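Local coordinates for protein uracil-dna glycosylase (Deinococcus radiodurans, PDB 4UQM) that belongs to the uracil-DNA glycosylase superfamily and has an alpha/beta fold built round a parallel four-stranded sheet, at residues I56-P61 against Q82-G87; H41-F46 against K158-F163; V77-Q82 against Q136-L141. The protein carries 1 engineered substitution. All coordinates share one frame; numbering follows the deposited sequence. Where two conformers were deposited one is given.

Contact 1 of 3, residues I56-P61 against Q82-G87; sequences IYPPAP and QDPYHG. With nucleotides of chain B.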
loop_
_atom_site.group_PDB
_atom_site.type_symbol
_atom_site.label_atom_id
_atom_site.label_comp_id
_atom_site.label_asym_id
_atom_site.label_seq_id
_atom_site.Cartn_x
_atom_site.Cartn_y
_atom_site.Cartn_z
ATOM N N ILE A 56 -3.322 16.605 -8.818
ATOM C CA ILE A 56 -2.814 15.720 -7.752
ATOM C C ILE A 56 -3.570 14.376 -7.803
ATOM O O ILE A 56 -4.771 14.345 -7.889
ATOM C CB ILE A 56 -2.986 16.349 -6.328
ATOM C CG1 ILE A 56 -2.338 17.741 -6.275
ATOM C CG2 ILE A 56 -2.531 15.461 -5.208
ATOM C CD1 ILE A 56 -0.857 17.755 -6.634
ATOM N N TYR A 57 -2.822 13.270 -7.667
ATOM C CA TYR A 57 -3.363 11.943 -7.694
ATOM C C TYR A 57 -3.110 11.245 -6.352
ATOM O O TYR A 57 -2.168 11.562 -5.643
ATOM C CB TYR A 57 -2.687 11.135 -8.800
ATOM C CG TYR A 57 -2.880 11.690 -10.191
ATOM C CD1 TYR A 57 -4.127 12.008 -10.705
ATOM C CD2 TYR A 57 -1.771 11.926 -11.003
ATOM C CE1 TYR A 57 -4.260 12.490 -12.001
ATOM C CE2 TYR A 57 -1.904 12.384 -12.294
ATOM C CZ TYR A 57 -3.142 12.681 -12.787
ATOM O OH TYR A 57 -3.280 13.173 -14.074
ATOM N N PRO A 58 -3.970 10.274 -5.987
ATOM C CA PRO A 58 -5.238 9.968 -6.632
ATOM C C PRO A 58 -6.266 11.068 -6.319
ATOM O O PRO A 58 -5.988 11.980 -5.565
ATOM C CB PRO A 58 -5.661 8.681 -5.919
ATOM C CG PRO A 58 -5.123 8.882 -4.518
ATOM C CD PRO A 58 -3.783 9.545 -4.741
ATOM N N PRO A 59 -7.449 10.965 -6.905
ATOM C CA PRO A 59 -8.539 11.887 -6.523
ATOM C C PRO A 59 -8.748 11.881 -5.014
ATOM O O PRO A 59 -8.566 10.835 -4.327
ATOM C CB PRO A 59 -9.752 11.312 -7.259
ATOM C CG PRO A 59 -9.136 10.614 -8.473
ATOM C CD PRO A 59 -7.901 10.009 -7.926
ATOM N N ALA A 60 -9.105 13.048 -4.465
ATOM C CA ALA A 60 -9.197 13.164 -3.014
ATOM C C ALA A 60 -10.147 12.116 -2.375
ATOM O O ALA A 60 -9.805 11.579 -1.327
ATOM C CB ALA A 60 -9.594 14.578 -2.606
ATOM N N PRO A 61 -11.297 11.793 -3.013
ATOM C CA PRO A 61 -12.145 10.765 -2.400
ATOM C C PRO A 61 -11.515 9.400 -2.262
ATOM O O PRO A 61 -12.075 8.559 -1.568
ATOM C CB PRO A 61 -13.362 10.731 -3.335
ATOM C CG PRO A 61 -13.392 12.132 -3.945
ATOM C CD PRO A 61 -11.954 12.392 -4.208
ATOM N N GLN A 82 6.122 3.231 -2.558
ATOM C CA GLN A 82 6.670 4.559 -2.388
ATOM C C GLN A 82 5.609 5.659 -2.323
ATOM O O GLN A 82 5.482 6.379 -1.309
ATOM C CB GLN A 82 7.702 4.793 -3.512
ATOM C CG GLN A 82 8.303 6.202 -3.506
ATOM C CD GLN A 82 9.259 6.427 -4.635
ATOM O OE1 GLN A 82 10.396 5.945 -4.594
ATOM N NE2 GLN A 82 8.830 7.185 -5.629
ATOM N N ASP A 83 4.900 5.817 -3.424
ATOM C CA ASP A 83 3.892 6.860 -3.555
ATOM C C ASP A 83 3.003 6.458 -4.714
ATOM O O ASP A 83 3.286 5.485 -5.437
ATOM C CB ASP A 83 4.527 8.281 -3.711
ATOM C CG ASP A 83 5.223 8.528 -5.030
ATOM O OD1 ASP A 83 5.899 7.666 -5.599
ATOM O OD2 ASP A 83 5.072 9.675 -5.556
ATOM N N PRO A 84 1.858 7.111 -4.891
ATOM C CA PRO A 84 0.909 6.628 -5.882
ATOM C C PRO A 84 1.399 6.760 -7.300
ATOM O O PRO A 84 2.263 7.615 -7.629
ATOM C CB PRO A 84 -0.322 7.509 -5.675
ATOM C CG PRO A 84 -0.190 8.028 -4.290
ATOM C CD PRO A 84 1.301 8.213 -4.104
ATOM N N TYR A 85 0.819 5.996 -8.219
ATOM C CA TYR A 85 1.091 6.227 -9.635
ATOM C C TYR A 85 0.757 7.711 -9.968
ATOM O O TYR A 85 -0.212 8.284 -9.421
ATOM C CB TYR A 85 0.138 5.435 -10.532
ATOM C CG TYR A 85 0.348 3.953 -10.559
ATOM C CD1 TYR A 85 1.556 3.388 -10.962
ATOM C CD2 TYR A 85 -0.690 3.095 -10.165
ATOM C CE1 TYR A 85 1.716 1.993 -11.010
ATOM C CE2 TYR A 85 -0.557 1.729 -10.266
ATOM C CZ TYR A 85 0.666 1.185 -10.653
ATOM O OH TYR A 85 0.895 -0.202 -10.727
ATOM N N HIS A 86 1.506 8.302 -10.879
ATOM C CA HIS A 86 1.468 9.743 -11.095
ATOM C C HIS A 86 1.014 10.113 -12.479
ATOM O O HIS A 86 1.171 11.285 -12.915
ATOM C CB HIS A 86 2.818 10.392 -10.754
ATOM C CG HIS A 86 3.969 9.925 -11.579
ATOM N ND1 HIS A 86 4.979 9.191 -11.017
ATOM C CD2 HIS A 86 4.214 9.954 -12.911
ATOM C CE1 HIS A 86 5.836 8.834 -11.955
ATOM N NE2 HIS A 86 5.402 9.274 -13.118
ATOM N N GLY A 87 0.367 9.178 -13.172
ATOM C CA GLY A 87 -0.253 9.476 -14.471
ATOM C C GLY A 87 -1.787 9.482 -14.404
ATOM O O GLY A 87 -2.403 9.014 -13.420
ATOM P P DA B 8 5.727 8.565 -16.819
ATOM O OP1 DA B 8 4.623 9.121 -17.642
ATOM O OP2 DA B 8 6.297 9.276 -15.639
ATOM O "O5'" DA B 8 5.539 7.013 -16.510
ATOM C "C5'" DA B 8 6.386 6.443 -15.517
ATOM C "C4'" DA B 8 6.448 4.942 -15.658
ATOM O "O4'" DA B 8 7.354 4.577 -16.725
ATOM C "C3'" DA B 8 6.985 4.277 -14.397
ATOM O "O3'" DA B 8 6.348 3.031 -14.152
ATOM C "C2'" DA B 8 8.446 4.032 -14.695
ATOM C "C1'" DA B 8 8.492 3.903 -16.208
ATOM N N9 DA B 8 9.690 4.508 -16.793
ATOM C C8 DA B 8 10.513 3.952 -17.742
ATOM N N7 DA B 8 11.549 4.697 -18.042
ATOM C C5 DA B 8 11.411 5.809 -17.223
ATOM C C6 DA B 8 12.203 6.958 -17.045
ATOM N N6 DA B 8 13.323 7.198 -17.735
ATOM N N1 DA B 8 11.782 7.882 -16.153
ATOM C C2 DA B 8 10.667 7.632 -15.451
ATOM N N3 DA B 8 9.846 6.586 -15.521
ATOM C C4 DA B 8 10.280 5.697 -16.435
#
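With CG anti to its own carbonyl carbon (chi1 -61°), the Y57 ring lies against the backbone of H86 and G87. H86 O lies at the ring edge, near the plane, with Y57 CE2 3.3 Å from H86 O. G87 O sits over one face instead, displaced towards the rim. One ring thus meets two successive carbonyls in two ways, and no hydrogen bond joins the segments. Next to it, P58 follows a cis peptide bond. Its ring crosses that of P84 at a slant, with P58 CD 3.9 Å from P84 CG.

H86 starts away from Y57, and its chi1 of 62° carries the imidazole to the phosphate. At the far side of the imidazole, H86 NE2 donates to OP2 of DA8 of chain B at 2.7 Å, in the ring plane and nearly straight (163°). The run Q82 to H86 belongs to the GQDPYH signature of this family.

Loop 82-87 follows strand 77-81 and precedes helix 106-118 in the chain. Y57 hydrogen-bonds through its backbone to V147 of strand 147-148, H86 to A150. R51 of helix 38-53 binds P58 O.

Contact 2 of 3, residues H41-F46 against K158-F163; sequences HELTDF and KGWEHF
Helix 38-53 packs here against the N-terminal end of helix 160-172, with L43 reaching over the indole of W160. L43 CD2 stands over one face of the six-membered ring, 3.8 Å from its centroid and only 14° off the normal. This is a CH-pi contact, displaced a little towards the rim. The leucine and the indole cross at about a right angle. With CG anti to the backbone N (chi1 168°), the L43 side chain points at the 158-160 backbone and the indole. The other methyl, L43 CD1, comes within 3.4 Å of K158 O, and it also lies near CD1 and NE1 of the indole.

G159 is the N-cap of helix 160-172. Its phi of 122° suits a residue without a side chain, and a CB there would crowd both L43 CB and the carbonyl O of K158. This is consistent with the close approach of the backbones, L43 CA to G159 CA 5.3 Å.

Nearer the surface, K158 lies obliquely against F46. K158 was deposited in two conformers, so this contact is doubtful as a whole. In the conformer given, K158 CG is 3.6 Å from F46 CE2, and K158 CD makes a CH-pi contact over the ring face, off centre. H155 meets the F46 ring edge-to-face.

The indole is fixed from other directions too. W160 NE1 is hydrogen-bonded to OG1 of T146, and L47 of helix 38-53 touches the side chain. F163 CD2, one turn on, lies in the indole plane at its edge, and the F163 ring continues to L31 of helix 25-35.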
loop_
_atom_site.group_PDB
_atom_site.type_symbol
_atom_site.label_atom_id
_atom_site.label_comp_id
_atom_site.label_asym_id
_atom_site.label_seq_id
_atom_site.Cartn_x
_atom_site.Cartn_y
_atom_site.Cartn_z
ATOM N N HIS A 41 -2.939 18.582 10.191
ATOM C CA HIS A 41 -3.583 19.808 9.761
ATOM C C HIS A 41 -2.686 20.514 8.727
ATOM O O HIS A 41 -3.157 21.005 7.729
ATOM C CB HIS A 41 -3.832 20.740 10.968
ATOM C CG HIS A 41 -4.512 22.023 10.608
ATOM N ND1 HIS A 41 -5.881 22.178 10.702
ATOM C CD2 HIS A 41 -4.023 23.229 10.223
ATOM C CE1 HIS A 41 -6.207 23.405 10.335
ATOM N NE2 HIS A 41 -5.094 24.065 10.052
ATOM N N GLU A 42 -1.390 20.589 9.018
ATOM C CA GLU A 42 -0.430 21.225 8.093
ATOM C C GLU A 42 -0.316 20.462 6.772
ATOM O O GLU A 42 -0.291 21.088 5.708
ATOM C CB GLU A 42 0.951 21.405 8.725
ATOM C CG GLU A 42 0.995 22.398 9.885
ATOM C CD GLU A 42 0.411 23.774 9.583
ATOM O OE1 GLU A 42 0.640 24.304 8.484
ATOM O OE2 GLU A 42 -0.293 24.355 10.445
ATOM N N LEU A 43 -0.258 19.141 6.853
ATOM C CA LEU A 43 -0.274 18.320 5.639
ATOM C C LEU A 43 -1.547 18.592 4.825
ATOM O O LEU A 43 -1.484 18.832 3.619
ATOM C CB LEU A 43 -0.244 16.850 6.021
ATOM C CG LEU A 43 -0.539 15.808 4.918
ATOM C CD1 LEU A 43 0.532 15.848 3.846
ATOM C CD2 LEU A 43 -0.692 14.448 5.554
ATOM N N THR A 44 -2.695 18.612 5.501
ATOM C CA THR A 44 -3.975 18.857 4.807
ATOM C C THR A 44 -3.992 20.227 4.105
ATOM O O THR A 44 -4.392 20.365 2.936
ATOM C CB THR A 44 -5.133 18.691 5.793
ATOM O OG1 THR A 44 -5.173 17.331 6.236
ATOM C CG2 THR A 44 -6.456 19.045 5.157
ATOM N N ASP A 45 -3.471 21.238 4.792
ATOM C CA ASP A 45 -3.465 22.594 4.218
ATOM C C ASP A 45 -2.563 22.633 2.995
ATOM O O ASP A 45 -2.881 23.274 1.995
ATOM C CB ASP A 45 -2.980 23.641 5.223
ATOM C CG ASP A 45 -4.012 23.995 6.256
ATOM O OD1 ASP A 45 -5.220 23.712 6.093
ATOM O OD2 ASP A 45 -3.578 24.566 7.246
ATOM N N PHE A 46 -1.427 21.946 3.072
ATOM C CA PHE A 46 -0.525 21.892 1.910
ATOM C C PHE A 46 -1.192 21.185 0.738
ATOM O O PHE A 46 -1.099 21.631 -0.394
ATOM C CB PHE A 46 0.785 21.185 2.328
ATOM C CG PHE A 46 1.674 20.747 1.164
ATOM C CD1 PHE A 46 2.352 21.681 0.398
ATOM C CD2 PHE A 46 1.717 19.418 0.797
ATOM C CE1 PHE A 46 3.181 21.232 -0.697
ATOM C CE2 PHE A 46 2.534 18.966 -0.279
ATOM C CZ PHE A 46 3.209 19.909 -1.013
ATOM N N LYS A 158 6.362 15.876 3.388
ATOM C CA LYS A 158 5.344 16.914 3.621
ATOM C C LYS A 158 4.366 16.557 4.727
ATOM O O LYS A 158 3.417 17.311 4.963
ATOM C CB LYS A 158 4.553 17.096 2.330
ATOM C CG LYS A 158 5.412 17.419 1.121
ATOM C CD LYS A 158 6.160 18.711 1.345
ATOM C CE LYS A 158 6.905 19.171 0.118
ATOM N NZ LYS A 158 7.765 20.333 0.543
ATOM N N GLY A 159 4.588 15.450 5.424
ATOM C CA GLY A 159 3.748 15.018 6.502
ATOM C C GLY A 159 3.147 13.668 6.363
ATOM O O GLY A 159 2.757 13.069 7.366
ATOM N N TRP A 160 3.092 13.105 5.143
ATOM C CA TRP A 160 2.484 11.792 5.032
ATOM C C TRP A 160 3.232 10.724 5.820
ATOM O O TRP A 160 2.636 9.754 6.301
ATOM C CB TRP A 160 2.408 11.309 3.564
ATOM C CG TRP A 160 1.260 11.843 2.782
ATOM C CD1 TRP A 160 1.306 12.615 1.635
ATOM C CD2 TRP A 160 -0.111 11.648 3.078
ATOM N NE1 TRP A 160 0.019 12.887 1.206
ATOM C CE2 TRP A 160 -0.860 12.311 2.088
ATOM C CE3 TRP A 160 -0.801 10.976 4.096
ATOM C CZ2 TRP A 160 -2.258 12.324 2.112
ATOM C CZ3 TRP A 160 -2.188 10.991 4.115
ATOM C CH2 TRP A 160 -2.891 11.650 3.121
ATOM N N GLU A 161 4.556 10.844 5.865
ATOM C CA GLU A 161 5.352 9.802 6.525
ATOM C C GLU A 161 5.018 9.636 7.980
ATOM O O GLU A 161 5.032 8.502 8.467
ATOM C CB GLU A 161 6.851 10.080 6.367
ATOM C CG GLU A 161 7.371 9.963 4.937
ATOM C CD GLU A 161 7.208 11.193 4.054
ATOM O OE1 GLU A 161 6.542 12.194 4.463
ATOM O OE2 GLU A 161 7.799 11.170 2.928
ATOM N N HIS A 162 4.627 10.712 8.665
ATOM C CA HIS A 162 4.191 10.563 10.055
ATOM C C HIS A 162 2.884 9.771 10.104
ATOM O O HIS A 162 2.672 8.958 10.983
ATOM C CB HIS A 162 3.962 11.936 10.669
ATOM C CG HIS A 162 5.195 12.742 10.828
ATOM N ND1 HIS A 162 6.288 12.281 11.525
ATOM C CD2 HIS A 162 5.490 14.003 10.442
ATOM C CE1 HIS A 162 7.223 13.224 11.538
ATOM N NE2 HIS A 162 6.772 14.268 10.859
ATOM N N PHE A 163 1.985 10.059 9.181
ATOM C CA PHE A 163 0.698 9.355 9.145
ATOM C C PHE A 163 0.892 7.873 8.793
ATOM O O PHE A 163 0.314 6.994 9.458
ATOM C CB PHE A 163 -0.221 10.002 8.135
ATOM C CG PHE A 163 -1.557 9.306 8.027
ATOM C CD1 PHE A 163 -2.518 9.498 9.009
ATOM C CD2 PHE A 163 -1.799 8.387 7.004
ATOM C CE1 PHE A 163 -3.717 8.793 8.952
ATOM C CE2 PHE A 163 -2.995 7.703 6.930
ATOM C CZ PHE A 163 -3.978 7.924 7.886
#

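Contact 3 of 3, residues V77-Q82 against Q136-L141; sequences VLILGQ and QGVLLL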
loop_
_atom_site.group_PDB
_atom_site.type_symbol
_atom_site.label_atom_id
_atom_site.label_comp_id
_atom_site.label_asym_id
_atom_site.label_seq_id
_atom_site.Cartn_x
_atom_site.Cartn_y
_atom_site.Cartn_z
ATOM N N VAL A 77 -1.343 -8.989 5.632
ATOM C CA VAL A 77 -0.156 -8.609 4.848
ATOM C C VAL A 77 -0.246 -7.127 4.600
ATOM O O VAL A 77 -1.342 -6.616 4.299
ATOM C CB VAL A 77 -0.104 -9.346 3.489
ATOM C CG1 VAL A 77 1.107 -8.891 2.658
ATOM C CG2 VAL A 77 -0.099 -10.868 3.690
ATOM N N LEU A 78 0.848 -6.408 4.832
ATOM C CA LEU A 78 0.882 -5.001 4.538
ATOM C C LEU A 78 1.936 -4.793 3.464
ATOM O O LEU A 78 3.077 -5.036 3.693
ATOM C CB LEU A 78 1.190 -4.181 5.808
ATOM C CG LEU A 78 1.068 -2.656 5.680
ATOM C CD1 LEU A 78 0.919 -2.022 7.039
ATOM C CD2 LEU A 78 2.279 -2.055 4.946
ATOM N N ILE A 79 1.492 -4.394 2.280
ATOM C CA ILE A 79 2.357 -4.041 1.163
ATOM C C ILE A 79 2.580 -2.545 1.214
ATOM O O ILE A 79 1.623 -1.789 1.262
ATOM C CB ILE A 79 1.817 -4.488 -0.221
ATOM C CG1 ILE A 79 1.905 -6.004 -0.288
ATOM C CG2 ILE A 79 2.513 -3.832 -1.403
ATOM C CD1 ILE A 79 1.319 -6.615 -1.523
ATOM N N LEU A 80 3.837 -2.103 1.203
ATOM C CA LEU A 80 4.146 -0.689 1.256
ATOM C C LEU A 80 5.045 -0.294 0.094
ATOM O O LEU A 80 6.182 -0.756 0.001
ATOM C CB LEU A 80 4.826 -0.344 2.577
ATOM C CG LEU A 80 4.981 1.142 2.911
ATOM C CD1 LEU A 80 3.647 1.816 3.043
ATOM C CD2 LEU A 80 5.821 1.415 4.104
ATOM N N GLY A 81 4.468 0.472 -0.835
ATOM C CA GLY A 81 5.236 1.118 -1.901
ATOM C C GLY A 81 5.677 2.522 -1.528
ATOM O O GLY A 81 5.699 2.912 -0.343
ATOM N N GLN A 82 6.122 3.231 -2.558
ATOM C CA GLN A 82 6.670 4.559 -2.388
ATOM C C GLN A 82 5.609 5.659 -2.323
ATOM O O GLN A 82 5.482 6.379 -1.309
ATOM C CB GLN A 82 7.702 4.793 -3.512
ATOM C CG GLN A 82 8.303 6.202 -3.506
ATOM C CD GLN A 82 9.259 6.427 -4.635
ATOM O OE1 GLN A 82 10.396 5.945 -4.594
ATOM N NE2 GLN A 82 8.830 7.185 -5.629
ATOM N N GLN A 136 -8.885 -9.938 0.949
ATOM C CA GLN A 136 -8.274 -11.054 1.711
ATOM C C GLN A 136 -7.367 -10.611 2.818
ATOM O O GLN A 136 -6.666 -11.425 3.366
ATOM C CB GLN A 136 -7.471 -11.918 0.770
ATOM C CG GLN A 136 -8.254 -12.650 -0.272
ATOM C CD GLN A 136 -7.209 -13.399 -1.114
ATOM O OE1 GLN A 136 -6.617 -14.358 -0.585
ATOM N NE2 GLN A 136 -6.981 -13.015 -2.359
ATOM N N GLY A 137 -7.288 -9.328 3.151
ATOM C CA GLY A 137 -6.424 -8.899 4.248
ATOM C C GLY A 137 -5.108 -8.348 3.802
ATOM O O GLY A 137 -4.250 -8.168 4.671
ATOM N N VAL A 138 -4.955 -8.011 2.533
ATOM C CA VAL A 138 -3.714 -7.396 2.044
ATOM C C VAL A 138 -3.918 -5.889 1.963
ATOM O O VAL A 138 -4.685 -5.405 1.114
ATOM C CB VAL A 138 -3.334 -7.926 0.666
ATOM C CG1 VAL A 138 -2.010 -7.293 0.210
ATOM C CG2 VAL A 138 -3.197 -9.464 0.680
ATOM N N LEU A 139 -3.271 -5.145 2.861
ATOM C CA LEU A 139 -3.375 -3.711 2.897
ATOM C C LEU A 139 -2.395 -3.151 1.874
ATOM O O LEU A 139 -1.195 -3.333 2.013
ATOM C CB LEU A 139 -3.081 -3.200 4.311
ATOM C CG LEU A 139 -3.193 -1.693 4.526
ATOM C CD1 LEU A 139 -4.618 -1.199 4.420
ATOM C CD2 LEU A 139 -2.726 -1.368 5.947
ATOM N N LEU A 140 -2.936 -2.476 0.870
ATOM C CA LEU A 140 -2.143 -1.964 -0.240
ATOM C C LEU A 140 -1.804 -0.490 -0.038
ATOM O O LEU A 140 -2.502 0.404 -0.505
ATOM C CB LEU A 140 -2.903 -2.244 -1.550
ATOM C CG LEU A 140 -3.077 -3.738 -1.885
ATOM C CD1 LEU A 140 -4.109 -3.882 -2.972
ATOM C CD2 LEU A 140 -1.761 -4.255 -2.372
ATOM N N LEU A 141 -0.726 -0.267 0.673
ATOM C CA LEU A 141 -0.334 1.063 1.164
ATOM C C LEU A 141 0.832 1.616 0.344
ATOM O O LEU A 141 1.574 0.888 -0.267
ATOM C CB LEU A 141 0.029 0.995 2.651
ATOM C CG LEU A 141 -0.136 2.225 3.551
ATOM C CD1 LEU A 141 -1.591 2.709 3.546
ATOM C CD2 LEU A 141 0.366 1.945 4.978
#
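V77 to G81 and V138 to L141 run side by side as neighbouring parallel strands. Their axes are 4.6 Å apart and differ by 15° in direction. Five backbone hydrogen bonds join the segments. L139 bonds through both its N and its O: L139 N donates to V77 O (2.8 Å), and L139 O accepts from I79 N. I79 O then takes L141 N, and G81 N gives to L141 O. The longest of the five is V77 N to G137 O, at 3.2 Å. G137 is also the positive-phi C-prime residue of a Schellman motif that ends helix 131-134.

Side chains alternate between two faces. L78, L80, L139 and L141 share one face, and its closest approach is at the L80 end, where L80 CD1 reaches L141 CB at 3.7 Å. The chi1 of L80 (-169°) lays it alongside L141, and CD1 also touches CD2 of L141. L78 and L139 lie alongside each other, pointing the same way, with L78 CD1 3.9 Å from L139 CD2.

On the other face, I79 CD1 touches two residues of the neighbouring strand. It is 3.8 Å from V138 CG1 and 4.0 Å from L140 CD2. The V77-V138 side-chain pair is wider, with V77 CB 4.2 Å from V138 CG2. All ten touching residues are buried, so none of them is on a solvent side.

Strand 138-142 is at the border of the four-stranded sheet, and strand 77-81 separates it from strand 179-183. Pairing goes on past L141 through a backbone bond of G81 with A143. Helix 160-172 covers L78 and L141 through I168, V171 and V167. Helix 220-230 packs on V77 from the opposite face.

How the contacts relate
Along the chain, contact 2 closes the widest loop, and contacts 1 and 3 both lie inside it. Contacts 1 and 3 alternate in sequence and share Q82, so the central sheet at contact 3 passes directly into the loop whose H86 binds the phosphate of DA8 of chain B. Their centres are 16 Å apart. Contact 3 lies about 4 Å from the centre of the chain and contact 2 about 18 Å. Helix 38-53 of contact 2 is followed directly by strand 56-57 of contact 1, yet the two contacts do not touch. Helix 160-172 joins contacts 2 and 3: it begins at contact 2 and later covers one face of the sheet at contact 3.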